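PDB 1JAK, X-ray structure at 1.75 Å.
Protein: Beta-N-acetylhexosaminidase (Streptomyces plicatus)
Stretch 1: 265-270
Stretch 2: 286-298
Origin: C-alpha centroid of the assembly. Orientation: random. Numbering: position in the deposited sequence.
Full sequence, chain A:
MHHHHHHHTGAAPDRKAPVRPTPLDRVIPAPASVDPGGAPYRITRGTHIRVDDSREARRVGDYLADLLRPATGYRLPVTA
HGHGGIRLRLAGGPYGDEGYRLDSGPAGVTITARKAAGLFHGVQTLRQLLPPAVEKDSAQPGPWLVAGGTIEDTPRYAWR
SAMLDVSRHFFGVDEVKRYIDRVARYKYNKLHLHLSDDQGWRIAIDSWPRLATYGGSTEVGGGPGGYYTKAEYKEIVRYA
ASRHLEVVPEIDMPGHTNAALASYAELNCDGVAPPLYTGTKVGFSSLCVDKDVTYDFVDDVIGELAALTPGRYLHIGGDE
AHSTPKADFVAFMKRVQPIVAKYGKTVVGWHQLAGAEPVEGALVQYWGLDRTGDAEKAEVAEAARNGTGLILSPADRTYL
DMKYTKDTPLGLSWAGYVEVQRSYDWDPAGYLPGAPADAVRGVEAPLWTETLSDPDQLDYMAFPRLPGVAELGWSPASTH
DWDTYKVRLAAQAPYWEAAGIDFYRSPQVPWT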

# COMPACT_ATOMS: atom_id res chain seq x y z
N ALA A 265 -10.94 31.52 5.47
CA ALA A 265 -12.25 32.00 5.05
C ALA A 265 -12.31 32.38 3.57
O ALA A 265 -13.30 32.11 2.89
CB ALA A 265 -12.66 33.19 5.91
N GLU A 266 -11.25 33.00 3.07
CA GLU A 266 -11.20 33.45 1.68
C GLU A 266 -11.39 32.36 0.62
O GLU A 266 -11.81 32.66 -0.51
CB GLU A 266 -9.88 34.18 1.42
CG GLU A 266 -8.65 33.32 1.62
CD GLU A 266 -7.38 34.15 1.73
OE1 GLU A 266 -7.00 34.81 0.74
OE2 GLU A 266 -6.76 34.13 2.81
N LEU A 267 -11.10 31.11 0.96
CA LEU A 267 -11.24 30.02 0.01
C LEU A 267 -12.70 29.61 -0.20
O LEU A 267 -13.02 28.89 -1.14
CB LEU A 267 -10.45 28.80 0.48
CG LEU A 267 -8.94 28.96 0.64
CD1 LEU A 267 -8.36 27.68 1.22
CD2 LEU A 267 -8.32 29.28 -0.71
N ASN A 268 -13.56 30.06 0.70
CA ASN A 268 -14.98 29.71 0.64
C ASN A 268 -15.80 30.60 -0.26
O ASN A 268 -15.60 31.81 -0.31
CB ASN A 268 -15.54 29.72 2.06
CG ASN A 268 -14.84 28.72 2.96
OD1 ASN A 268 -15.19 27.54 2.98
ND2 ASN A 268 -13.83 29.19 3.69
N CYS A 269 -16.74 30.00 -0.98
CA CYS A 269 -17.57 30.77 -1.90
C CYS A 269 -18.29 31.94 -1.22
O CYS A 269 -18.48 32.99 -1.84
CB CYS A 269 -18.60 29.86 -2.57
SG CYS A 269 -17.98 28.82 -3.94
N ASP A 270 -18.69 31.77 0.04
CA ASP A 270 -19.36 32.85 0.75
C ASP A 270 -18.40 33.62 1.65
O ASP A 270 -18.81 34.46 2.45
CB ASP A 270 -20.55 32.30 1.56
CG ASP A 270 -20.13 31.32 2.63
OD1 ASP A 270 -19.05 30.71 2.51
OD2 ASP A 270 -20.91 31.14 3.60
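Stretch 2 (286-298) SLCVDKDVTYDFV

Stretch 2 runs counter to stretch 1, from Cys288 beside Cys269 to Thr294 beside Leu267, first as loop, through a type I turn from Cys288 to Lys291, then as helix. The turn end is fixed covalently: Cys269 SG and Cys288 SG lie 2.0 Å apart in a disulfide with chi3 of 101°, and the two CA atoms are 5.0 Å from each other. Cys288 CB sits 3.6 Å from Leu267 O.

The main bump belongs to stretch 1. The CA-to-CB bond of Leu267 points away from stretch 2, yet its m,t side chain brings the end back against the helix. Leu267 CD1 stands over one face of the Phe297 ring, 3.9 Å from the centroid and 10° off the normal, while Leu267 CD2 packs 3.8 Å from Phe297 CB and 4.3 Å from Val293 CG1. Val293 and Phe297, one helical turn apart, thus make the hollow that the leucine fills. Val293 CG1 also touches Glu266 O at 3.7 Å.

Lys291 lays its aliphatic chain along the backbone, with CE 3.2 Å from Asn268 O.

No direct hydrogen bond crosses; water fills the polar gaps. One water links Leu267 O (2.6 Å), Cys288 N (2.8 Å) and Thr294 OG1 (2.7 Å); another joins Cys269 O (2.9 Å) to Lys291 NZ (2.7 Å).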

# COMPACT_ATOMS: atom_id res chain seq x y z
N SER A 286 -16.48 21.91 -0.76
CA SER A 286 -15.99 22.24 -2.09
C SER A 286 -15.17 23.53 -2.13
O SER A 286 -15.53 24.52 -1.50
CB SER A 286 -17.15 22.38 -3.08
OG SER A 286 -16.66 22.74 -4.37
N LEU A 287 -14.07 23.50 -2.87
CA LEU A 287 -13.27 24.70 -3.04
C LEU A 287 -14.16 25.56 -3.92
O LEU A 287 -15.06 25.03 -4.59
CB LEU A 287 -11.97 24.38 -3.78
CG LEU A 287 -10.98 23.48 -3.05
CD1 LEU A 287 -9.75 23.25 -3.93
CD2 LEU A 287 -10.58 24.13 -1.73
N CYS A 288 -13.94 26.87 -3.93
CA CYS A 288 -14.78 27.72 -4.77
C CYS A 288 -14.15 27.84 -6.15
O CYS A 288 -13.20 28.59 -6.36
CB CYS A 288 -14.97 29.10 -4.12
SG CYS A 288 -16.47 29.88 -4.81
N VAL A 289 -14.71 27.09 -7.10
CA VAL A 289 -14.20 27.06 -8.47
C VAL A 289 -14.17 28.42 -9.16
O VAL A 289 -13.29 28.67 -9.98
CB VAL A 289 -15.02 26.06 -9.33
CG1 VAL A 289 -14.51 26.07 -10.77
CG2 VAL A 289 -14.89 24.66 -8.75
N ASP A 290 -15.11 29.30 -8.82
CA ASP A 290 -15.18 30.62 -9.44
C ASP A 290 -14.32 31.71 -8.81
O ASP A 290 -14.47 32.88 -9.15
CB ASP A 290 -16.63 31.12 -9.47
CG ASP A 290 -17.55 30.20 -10.25
OD1 ASP A 290 -17.17 29.77 -11.35
OD2 ASP A 290 -18.66 29.93 -9.75
N LYS A 291 -13.42 31.34 -7.90
CA LYS A 291 -12.55 32.33 -7.27
C LYS A 291 -11.10 32.16 -7.69
O LYS A 291 -10.59 31.04 -7.74
CB LYS A 291 -12.63 32.23 -5.74
CG LYS A 291 -13.91 32.78 -5.14
CD LYS A 291 -13.83 32.78 -3.62
CE LYS A 291 -15.02 33.49 -3.01
NZ LYS A 291 -15.07 34.92 -3.43
N ASP A 292 -10.43 33.27 -8.00
CA ASP A 292 -9.03 33.20 -8.41
C ASP A 292 -8.11 32.68 -7.32
O ASP A 292 -7.18 31.92 -7.60
CB ASP A 292 -8.53 34.58 -8.85
CG ASP A 292 -9.04 34.99 -10.22
OD1 ASP A 292 -9.21 34.10 -11.09
OD2 ASP A 292 -9.27 36.20 -10.43
N VAL A 293 -8.36 33.07 -6.07
CA VAL A 293 -7.52 32.64 -4.96
C VAL A 293 -7.43 31.12 -4.86
O VAL A 293 -6.42 30.58 -4.40
CB VAL A 293 -8.02 33.21 -3.61
CG1 VAL A 293 -9.36 32.59 -3.24
CG2 VAL A 293 -6.98 32.95 -2.52
N THR A 294 -8.47 30.44 -5.31
CA THR A 294 -8.51 28.98 -5.27
C THR A 294 -7.32 28.35 -6.00
O THR A 294 -6.72 27.39 -5.51
CB THR A 294 -9.80 28.46 -5.92
OG1 THR A 294 -10.92 28.89 -5.15
CG2 THR A 294 -9.79 26.93 -5.98
N TYR A 295 -6.99 28.91 -7.16
CA TYR A 295 -5.90 28.38 -7.96
C TYR A 295 -4.52 28.79 -7.45
O TYR A 295 -3.53 28.09 -7.70
CB TYR A 295 -6.13 28.79 -9.41
CG TYR A 295 -7.49 28.30 -9.86
CD1 TYR A 295 -7.70 26.96 -10.19
CD2 TYR A 295 -8.61 29.14 -9.81
CE1 TYR A 295 -8.97 26.46 -10.44
CE2 TYR A 295 -9.89 28.65 -10.06
CZ TYR A 295 -10.06 27.31 -10.37
OH TYR A 295 -11.33 26.81 -10.58
N ASP A 296 -4.44 29.90 -6.73
CA ASP A 296 -3.17 30.32 -6.15
C ASP A 296 -2.88 29.32 -5.03
O ASP A 296 -1.76 28.84 -4.87
CB ASP A 296 -3.26 31.73 -5.57
CG ASP A 296 -3.38 32.80 -6.63
OD1 ASP A 296 -2.75 32.65 -7.70
OD2 ASP A 296 -4.10 33.79 -6.40
N PHE A 297 -3.93 29.01 -4.27
CA PHE A 297 -3.86 28.06 -3.16
C PHE A 297 -3.41 26.69 -3.66
O PHE A 297 -2.47 26.09 -3.12
CB PHE A 297 -5.23 27.96 -2.50
CG PHE A 297 -5.35 26.83 -1.51
CD1 PHE A 297 -4.76 26.93 -0.25
CD2 PHE A 297 -6.04 25.67 -1.84
CE1 PHE A 297 -4.86 25.89 0.66
CE2 PHE A 297 -6.14 24.62 -0.93
CZ PHE A 297 -5.54 24.73 0.32
N VAL A 298 -4.09 26.18 -4.68
CA VAL A 298 -3.76 24.87 -5.23
C VAL A 298 -2.33 24.82 -5.76
O VAL A 298 -1.61 23.85 -5.53
CB VAL A 298 -4.73 24.47 -6.36
CG1 VAL A 298 -4.24 23.21 -7.05
CG2 VAL A 298 -6.12 24.25 -5.78
O HOH W 1 -12.63 35.20 -1.27
O HOH W 2 -11.47 27.61 -2.86
O HOH W 3 -16.93 26.97 -0.79
O HOH W 4 -16.85 35.34 -1.38